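Side-chain contact in alkane monooxygenase (Geobacillus thermodenitrificans, PDB 3B9O), which belongs to the luciferase-like monooxygenases, flavin-dependent enzymes built on a TIM barrel, and binds flavin mononucleotide: residues A[64-67]-A[71-74]. Sequence-based numbering, arbitrary orientation.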
loop_
_atom_site.group_PDB
_atom_site.type_symbol
_atom_site.label_atom_id
_atom_site.label_comp_id
_atom_site.label_asym_id
_atom_site.label_seq_id
_atom_site.Cartn_x
_atom_site.Cartn_y
_atom_site.Cartn_z
ATOM N N ASP A 64 0.983 19.861 7.543
ATOM C CA ASP A 64 1.023 21.261 8.010
ATOM C C ASP A 64 0.460 21.346 9.421
ATOM O O ASP A 64 -0.081 22.374 9.807
ATOM C CB ASP A 64 0.244 22.184 7.050
ATOM C CG ASP A 64 -1.214 21.794 6.911
ATOM O OD1 ASP A 64 -1.675 20.892 7.652
ATOM O OD2 ASP A 64 -1.912 22.370 6.040
ATOM N N VAL A 65 0.561 20.258 10.173
ATOM C CA VAL A 65 -0.031 20.229 11.515
ATOM C C VAL A 65 1.017 20.682 12.520
ATOM O O VAL A 65 0.772 21.598 13.320
ATOM C CB VAL A 65 -0.651 18.847 11.878
ATOM C CG1 VAL A 65 -0.970 18.771 13.379
ATOM C CG2 VAL A 65 -1.917 18.585 11.037
ATOM N N TYR A 66 2.194 20.054 12.464
ATOM C CA TYR A 66 3.275 20.409 13.362
ATOM C C TYR A 66 3.724 21.874 13.132
ATOM O O TYR A 66 3.985 22.300 11.996
ATOM C CB TYR A 66 4.417 19.409 13.225
ATOM C CG TYR A 66 5.673 19.750 14.004
ATOM C CD1 TYR A 66 5.697 19.706 15.401
ATOM C CD2 TYR A 66 6.839 20.115 13.339
ATOM C CE1 TYR A 66 6.859 20.011 16.105
ATOM C CE2 TYR A 66 7.995 20.421 14.022
ATOM C CZ TYR A 66 7.998 20.378 15.412
ATOM O OH TYR A 66 9.163 20.662 16.091
ATOM N N ARG A 67 3.767 22.632 14.237
ATOM C CA ARG A 67 3.975 24.089 14.258
ATOM C C ARG A 67 3.006 24.883 13.392
ATOM O O ARG A 67 3.324 25.993 12.945
ATOM C CB ARG A 67 5.438 24.445 13.961
ATOM C CG ARG A 67 6.420 23.652 14.845
ATOM C CD ARG A 67 7.855 23.909 14.525
ATOM N NE ARG A 67 8.164 25.326 14.646
ATOM C CZ ARG A 67 8.933 25.868 15.594
ATOM N NH1 ARG A 67 9.515 25.110 16.538
ATOM N NH2 ARG A 67 9.127 27.180 15.583
ATOM N N ASP A 71 5.762 24.509 6.728
ATOM C CA ASP A 71 7.182 24.865 6.523
ATOM C C ASP A 71 8.206 23.799 6.909
ATOM O O ASP A 71 9.209 23.641 6.222
ATOM C CB ASP A 71 7.570 26.237 7.143
ATOM C CG ASP A 71 6.863 27.431 6.450
ATOM O OD1 ASP A 71 6.174 27.273 5.414
ATOM O OD2 ASP A 71 6.980 28.556 6.969
ATOM N N THR A 72 7.986 23.093 8.012
ATOM C CA THR A 72 8.881 21.979 8.370
ATOM C C THR A 72 8.842 20.858 7.321
ATOM O O THR A 72 9.889 20.372 6.883
ATOM C CB THR A 72 8.558 21.393 9.760
ATOM O OG1 THR A 72 8.696 22.427 10.745
ATOM C CG2 THR A 72 9.513 20.275 10.103
ATOM N N ALA A 73 7.630 20.458 6.918
ATOM C CA ALA A 73 7.475 19.449 5.864
ATOM C C ALA A 73 8.201 19.881 4.592
ATOM O O ALA A 73 8.908 19.083 3.970
ATOM C CB ALA A 73 6.005 19.206 5.592
ATOM N N VAL A 74 8.043 21.160 4.217
ATOM C CA VAL A 74 8.693 21.709 3.024
ATOM C C VAL A 74 10.232 21.631 3.178
ATOM O O VAL A 74 10.930 21.094 2.302
ATOM C CB VAL A 74 8.172 23.153 2.656
ATOM C CG1 VAL A 74 9.031 23.765 1.578
ATOM C CG2 VAL A 74 6.679 23.117 2.179
HETATM O O HOH W 1 6.083 23.648 10.304
#
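A chi1 of 174° swings the Tyr66 ring out opposite its own amide nitrogen, and with OG1 of Thr72 turned beside its own N (chi1 -60°) the ring and the hydroxyl meet. The hydroxyl oxygen approaches the CD2–CE2 side of the ring obliquely, on the same side of its plane as Arg67 CG, with Tyr66 CE2 a loose 3.9 Å from Thr72 OG1. Arg67 crosses Thr72 at about a right angle, its CD 4.1 Å from Thr72 OG1, while its CG lies over the centre of one face of the Tyr66 ring, 3.6 Å above the plane; the aliphatic part of arginine suits a ring face at this exposed margin. No direct hydrogen bond joins the segments. A water does it instead, donating to Tyr66 O (3.0 Å) and accepting from Thr72 N (3.0 Å), and so engages an amide in the first turn of helix 71-75. This short helix and the loop before it follow strand 53-57 of the parallel TIM-barrel sheet, the contact's centre about 24 Å from that of the chain, and pack on helix 305-316. There tyrosine, whose side chain touches Leu309, adds a polar tip: Tyr66 OH hydrogen-bonds Glu306 OE1. Threonine is compact enough to be buried, touching Glu306 and Ala310 as well as the ring.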